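Local atomic coordinates of peptide amidase (Stenotrophomonas maltophilia, PDB entry 1M22), a protein that probably hydrolyses amide bonds as a peptide amidase of the amidase signature family, working through a serine nucleophile. Residues 274-279 against 474-479; 297-302 against 482-487. All coordinates share one frame; numbering follows the deposited sequence.

Contact 1: 274-279 against 474-479; sequences KRIGLL and IEMAYA
Met476 reaches out from its helix and lays its thioether against the aliphatic chain of Lys274. The apolar part of the contact is built round this methionine: Met476 SD lies 3.9 Å from Lys274 CG, and Met476 CG is 4.0 Å from Lys274 CE. The two chains cross at a slant, so several methylenes of the lysine share the packing. A turn at the last torsion of Met476 (chi3 74°) brings its CE to 3.7 Å from Lys274 CB, tip to tip with Ile276; the modelled spacing between CE and the isoleucine is doubtful. A flexible, unbranched methionine can lie along the lysine methylenes and still turn its methyl toward the strand.

The polar part lies at the outer end of the lysine. Lys274 NZ forms a long, weak salt bridge with Glu475 OE1, at 3.4 Å, the two side chains meeting nearly at right angles. Both charges have stronger partners elsewhere, NZ at the carbonyl of Gly270 and Glu475 OE2 at Arg265.

Strand 275-279 runs between the parallel strands 412-416 and 306-310 near one margin of the large mixed sheet. Helix 470-484 lies against one face of this sheet, with Leu271 also touching Met476 and Ala477 resting on strand 446-454.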
loop_
_atom_site.group_PDB
_atom_site.type_symbol
_atom_site.label_atom_id
_atom_site.label_comp_id
_atom_site.label_asym_id
_atom_site.label_seq_id
_atom_site.Cartn_x
_atom_site.Cartn_y
_atom_site.Cartn_z
ATOM N N LYS A 274 -1.372 -18.367 -19.673
ATOM C CA LYS A 274 -0.342 -17.487 -19.138
ATOM C C LYS A 274 0.942 -18.246 -18.843
ATOM O O LYS A 274 0.933 -19.462 -18.663
ATOM C CB LYS A 274 -0.826 -16.810 -17.853
ATOM C CG LYS A 274 -2.013 -15.875 -18.018
ATOM C CD LYS A 274 -1.688 -14.703 -18.934
ATOM C CE LYS A 274 -2.709 -13.583 -18.778
ATOM N NZ LYS A 274 -4.109 -14.045 -18.989
ATOM N N ARG A 275 2.047 -17.511 -18.800
ATOM C CA ARG A 275 3.351 -18.085 -18.506
ATOM C C ARG A 275 3.913 -17.311 -17.323
ATOM O O ARG A 275 4.010 -16.083 -17.355
ATOM C CB ARG A 275 4.264 -17.979 -19.730
ATOM C CG ARG A 275 3.792 -18.831 -20.910
ATOM C CD ARG A 275 4.681 -18.640 -22.132
ATOM N NE ARG A 275 6.073 -18.953 -21.832
ATOM C CZ ARG A 275 6.554 -20.183 -21.684
ATOM N NH1 ARG A 275 5.756 -21.234 -21.819
ATOM N NH2 ARG A 275 7.831 -20.357 -21.376
ATOM N N ILE A 276 4.279 -18.042 -16.275
ATOM C CA ILE A 276 4.778 -17.438 -15.049
ATOM C C ILE A 276 6.149 -17.953 -14.642
ATOM O O ILE A 276 6.438 -19.144 -14.751
ATOM C CB ILE A 276 3.795 -17.716 -13.888
ATOM C CG1 ILE A 276 2.449 -17.060 -14.181
ATOM C CG2 ILE A 276 4.372 -17.225 -12.568
ATOM C CD1 ILE A 276 1.375 -17.390 -13.159
ATOM N N GLY A 277 6.988 -17.040 -14.165
ATOM C CA GLY A 277 8.305 -17.417 -13.700
ATOM C C GLY A 277 8.342 -17.387 -12.180
ATOM O O GLY A 277 8.082 -16.347 -11.570
ATOM N N LEU A 278 8.638 -18.528 -11.565
ATOM C CA LEU A 278 8.730 -18.615 -10.107
ATOM C C LEU A 278 10.160 -18.251 -9.730
ATOM O O LEU A 278 11.096 -18.996 -10.027
ATOM C CB LEU A 278 8.404 -20.032 -9.632
ATOM C CG LEU A 278 8.558 -20.300 -8.130
ATOM C CD1 LEU A 278 7.674 -19.354 -7.326
ATOM C CD2 LEU A 278 8.195 -21.748 -7.846
ATOM N N LEU A 279 10.327 -17.106 -9.076
ATOM C CA LEU A 279 11.648 -16.620 -8.703
ATOM C C LEU A 279 12.385 -17.481 -7.690
ATOM O O LEU A 279 11.876 -17.781 -6.611
ATOM C CB LEU A 279 11.546 -15.177 -8.198
ATOM C CG LEU A 279 11.041 -14.179 -9.247
ATOM C CD1 LEU A 279 10.908 -12.803 -8.623
ATOM C CD2 LEU A 279 11.999 -14.138 -10.428
ATOM N N ILE A 474 -3.955 -8.310 -12.559
ATOM C CA ILE A 474 -5.214 -8.478 -11.848
ATOM C C ILE A 474 -5.926 -9.752 -12.301
ATOM O O ILE A 474 -6.451 -10.497 -11.472
ATOM C CB ILE A 474 -6.121 -7.245 -12.042
ATOM C CG1 ILE A 474 -5.554 -6.079 -11.228
ATOM C CG2 ILE A 474 -7.551 -7.559 -11.604
ATOM C CD1 ILE A 474 -6.236 -4.746 -11.475
ATOM N N GLU A 475 -5.938 -10.009 -13.608
ATOM C CA GLU A 475 -6.574 -11.217 -14.136
ATOM C C GLU A 475 -5.947 -12.457 -13.511
ATOM O O GLU A 475 -6.644 -13.377 -13.081
ATOM C CB GLU A 475 -6.385 -11.348 -15.651
ATOM C CG GLU A 475 -6.881 -10.213 -16.509
ATOM C CD GLU A 475 -6.708 -10.521 -17.988
ATOM O OE1 GLU A 475 -5.622 -11.015 -18.373
ATOM O OE2 GLU A 475 -7.651 -10.269 -18.766
ATOM N N MET A 476 -4.617 -12.486 -13.488
ATOM C CA MET A 476 -3.893 -13.624 -12.945
ATOM C C MET A 476 -4.074 -13.786 -11.442
ATOM O O MET A 476 -4.312 -14.893 -10.951
ATOM C CB MET A 476 -2.412 -13.501 -13.308
ATOM C CG MET A 476 -2.178 -13.602 -14.815
ATOM S SD MET A 476 -0.463 -13.441 -15.342
ATOM C CE MET A 476 0.167 -14.940 -14.852
ATOM N N ALA A 477 -3.971 -12.679 -10.714
ATOM C CA ALA A 477 -4.128 -12.699 -9.266
ATOM C C ALA A 477 -5.545 -13.114 -8.878
ATOM O O ALA A 477 -5.742 -13.880 -7.938
ATOM C CB ALA A 477 -3.800 -11.325 -8.692
ATOM N N TYR A 478 -6.535 -12.607 -9.604
ATOM C CA TYR A 478 -7.922 -12.951 -9.325
ATOM C C TYR A 478 -8.163 -14.440 -9.569
ATOM O O TYR A 478 -8.789 -15.119 -8.756
ATOM C CB TYR A 478 -8.859 -12.130 -10.211
ATOM C CG TYR A 478 -10.323 -12.414 -9.982
ATOM C CD1 TYR A 478 -10.978 -11.940 -8.844
ATOM C CD2 TYR A 478 -11.059 -13.163 -10.901
ATOM C CE1 TYR A 478 -12.329 -12.201 -8.628
ATOM C CE2 TYR A 478 -12.412 -13.431 -10.693
ATOM C CZ TYR A 478 -13.038 -12.947 -9.557
ATOM O OH TYR A 478 -14.376 -13.200 -9.340
ATOM N N ALA A 479 -7.667 -14.947 -10.693
ATOM C CA ALA A 479 -7.840 -16.360 -11.023
ATOM C C ALA A 479 -7.220 -17.244 -9.944
ATOM O O ALA A 479 -7.777 -18.279 -9.578
ATOM C CB ALA A 479 -7.212 -16.658 -12.378
#

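Contact 2: 297-302 against 482-487; sequences ATELRR and QRTRAR
Arg483 brings the edge of its guanidinium to the carboxylate of Glu299, pairing the C-terminal part of helix 470-484 with helix 289-302 at the surface. The hydrogen bond from Arg483 NE to Glu299 OE1 is short, 2.7 Å, and fairly straight at 168°; OE1 lies almost in the guanidinium plane. Arg483 NH2 adds a weaker, more bent bond to Glu299 OE1 at 3.2 Å, so this is not the two-oxygen, side-by-side pairing, and the two planes are turned 42° apart.

Arginine suits the place because its long chain lets a guanidinium on one helix reach a carboxylate on the other. Its CG stands between the backbone N and carbonyl carbon (chi1 60°), and the later bend at chi3 swings the guanidinium over the end of helix 289-302, where Arg302 CB lies 3.4 Å from Arg483 NH2 over one face. Glu299 bends at chi2, and its OE2 makes a weak bond to Gln295. Alongside the salt bridge, Glu299 CG packs 3.6 Å from Thr484 CG2, the two side chains running past each other in opposite directions; Thr484 OG1 is turned to the carbonyl of Tyr480.

A single carboxylate oxygen thus accepts from two nitrogens of Arg483, NE strongly and NH2 weakly, and the positive guanidinium would be expected to favour the ionised carboxylate.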
loop_
_atom_site.group_PDB
_atom_site.type_symbol
_atom_site.label_atom_id
_atom_site.label_comp_id
_atom_site.label_asym_id
_atom_site.label_seq_id
_atom_site.Cartn_x
_atom_site.Cartn_y
_atom_site.Cartn_z
ATOM N N ALA A 297 2.179 -22.969 -6.707
ATOM C CA ALA A 297 2.620 -23.269 -8.063
ATOM C C ALA A 297 1.667 -24.276 -8.696
ATOM O O ALA A 297 1.290 -24.142 -9.861
ATOM C CB ALA A 297 4.038 -23.822 -8.044
ATOM N N THR A 298 1.275 -25.287 -7.925
ATOM C CA THR A 298 0.356 -26.299 -8.424
ATOM C C THR A 298 -0.987 -25.673 -8.793
ATOM O O THR A 298 -1.560 -25.997 -9.835
ATOM C CB THR A 298 0.136 -27.411 -7.381
ATOM O OG1 THR A 298 1.371 -28.109 -7.172
ATOM C CG2 THR A 298 -0.925 -28.399 -7.853
ATOM N N GLU A 299 -1.494 -24.777 -7.948
ATOM C CA GLU A 299 -2.767 -24.123 -8.232
ATOM C C GLU A 299 -2.665 -23.304 -9.521
ATOM O O GLU A 299 -3.585 -23.306 -10.332
ATOM C CB GLU A 299 -3.186 -23.211 -7.073
ATOM C CG GLU A 299 -3.513 -23.922 -5.755
ATOM C CD GLU A 299 -4.726 -24.845 -5.836
ATOM O OE1 GLU A 299 -5.643 -24.586 -6.643
ATOM O OE2 GLU A 299 -4.772 -25.829 -5.069
ATOM N N LEU A 300 -1.548 -22.605 -9.703
ATOM C CA LEU A 300 -1.345 -21.805 -10.907
ATOM C C LEU A 300 -1.356 -22.699 -12.148
ATOM O O LEU A 300 -1.973 -22.365 -13.159
ATOM C CB LEU A 300 -0.017 -21.041 -10.821
ATOM C CG LEU A 300 0.063 -19.942 -9.755
ATOM C CD1 LEU A 300 1.487 -19.423 -9.654
ATOM C CD2 LEU A 300 -0.892 -18.813 -10.106
ATOM N N ARG A 301 -0.673 -23.838 -12.065
ATOM C CA ARG A 301 -0.621 -24.773 -13.185
ATOM C C ARG A 301 -1.991 -25.373 -13.487
ATOM O O ARG A 301 -2.391 -25.461 -14.648
ATOM C CB ARG A 301 0.383 -25.894 -12.900
ATOM C CG ARG A 301 1.828 -25.435 -12.924
ATOM C CD ARG A 301 2.789 -26.587 -12.681
ATOM N NE ARG A 301 4.181 -26.159 -12.794
ATOM C CZ ARG A 301 5.058 -26.178 -11.794
ATOM N NH1 ARG A 301 4.691 -26.608 -10.595
ATOM N NH2 ARG A 301 6.301 -25.759 -11.994
ATOM N N ARG A 302 -2.704 -25.789 -12.445
ATOM C CA ARG A 302 -4.028 -26.377 -12.623
ATOM C C ARG A 302 -5.005 -25.369 -13.217
ATOM O O ARG A 302 -5.994 -25.747 -13.848
ATOM C CB ARG A 302 -4.562 -26.897 -11.284
ATOM C CG ARG A 302 -3.786 -28.084 -10.725
ATOM C CD ARG A 302 -3.924 -29.310 -11.618
ATOM N NE ARG A 302 -3.177 -30.455 -11.103
ATOM C CZ ARG A 302 -1.851 -30.504 -11.008
ATOM N NH1 ARG A 302 -1.117 -29.469 -11.394
ATOM N NH2 ARG A 302 -1.259 -31.588 -10.526
ATOM N N GLN A 482 -9.423 -16.910 -6.640
ATOM C CA GLN A 482 -10.705 -17.592 -6.703
ATOM C C GLN A 482 -10.666 -19.100 -6.534
ATOM O O GLN A 482 -11.663 -19.698 -6.131
ATOM C CB GLN A 482 -11.429 -17.210 -7.993
ATOM C CG GLN A 482 -11.876 -15.755 -8.007
ATOM C CD GLN A 482 -12.710 -15.393 -6.789
ATOM O OE1 GLN A 482 -12.270 -14.644 -5.913
ATOM N NE2 GLN A 482 -13.920 -15.932 -6.725
ATOM N N ARG A 483 -9.536 -19.733 -6.829
ATOM C CA ARG A 483 -9.477 -21.174 -6.640
ATOM C C ARG A 483 -8.799 -21.560 -5.330
ATOM O O ARG A 483 -8.762 -22.734 -4.969
ATOM C CB ARG A 483 -8.800 -21.870 -7.830
ATOM C CG ARG A 483 -7.370 -21.485 -8.134
ATOM C CD ARG A 483 -6.864 -22.358 -9.285
ATOM N NE ARG A 483 -6.793 -23.764 -8.886
ATOM C CZ ARG A 483 -7.197 -24.795 -9.626
ATOM N NH1 ARG A 483 -7.719 -24.605 -10.831
ATOM N NH2 ARG A 483 -7.073 -26.028 -9.153
ATOM N N THR A 484 -8.291 -20.572 -4.600
ATOM C CA THR A 484 -7.625 -20.842 -3.329
ATOM C C THR A 484 -8.342 -20.232 -2.127
ATOM O O THR A 484 -8.494 -20.894 -1.102
ATOM C CB THR A 484 -6.167 -20.348 -3.348
ATOM O OG1 THR A 484 -6.128 -18.967 -3.731
ATOM C CG2 THR A 484 -5.343 -21.172 -4.326
ATOM N N ARG A 485 -8.778 -18.979 -2.247
ATOM C CA ARG A 485 -9.490 -18.295 -1.163
ATOM C C ARG A 485 -8.786 -18.560 0.169
ATOM O O ARG A 485 -9.417 -18.910 1.169
ATOM C CB ARG A 485 -10.939 -18.799 -1.103
ATOM C CG ARG A 485 -11.707 -18.630 -2.416
ATOM C CD ARG A 485 -11.927 -17.162 -2.747
ATOM N NE ARG A 485 -12.830 -16.518 -1.798
ATOM C CZ ARG A 485 -14.139 -16.746 -1.735
ATOM N NH1 ARG A 485 -14.712 -17.604 -2.570
ATOM N NH2 ARG A 485 -14.878 -16.111 -0.835
ATOM N N ALA A 486 -7.472 -18.350 0.175
ATOM C CA ALA A 486 -6.640 -18.616 1.341
ATOM C C ALA A 486 -6.752 -17.667 2.521
ATOM O O ALA A 486 -6.417 -18.047 3.645
ATOM C CB ALA A 486 -5.188 -18.714 0.912
ATOM N N ARG A 487 -7.200 -16.441 2.295
ATOM C CA ARG A 487 -7.299 -15.514 3.412
ATOM C C ARG A 487 -8.185 -16.036 4.531
ATOM O O ARG A 487 -9.242 -16.619 4.294
ATOM C CB ARG A 487 -7.830 -14.152 2.973
ATOM C CG ARG A 487 -8.102 -13.240 4.169
ATOM C CD ARG A 487 -8.584 -11.854 3.789
ATOM N NE ARG A 487 -9.313 -11.262 4.908
ATOM C CZ ARG A 487 -8.745 -10.736 5.989
ATOM N NH1 ARG A 487 -7.421 -10.698 6.107
ATOM N NH2 ARG A 487 -9.506 -10.295 6.981
#

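Contacts 1 and 2 lie about 10 Å apart between centres, on one side of the molecule and away from the annotated catalytic residues. Along the chain their segments alternate: strand 275-279, then helix 289-302, then, some 170 residues on, two successive parts of helix 470-484. That one helix therefore meets first the strand and then the helix that follows it. Strand 275-279, helix 289-302 and the adjacent parallel strand 306-310 make a beta-alpha-beta crossover. Ile276 CD1 lies 4.1 Å from Leu300 CD1, so the two contacts adjoin through this packing. Contact 1 is partly buried and contact 2 superficial; together they bring the chain's last helix against the first strand and the helix of this crossover, near the sheet edge.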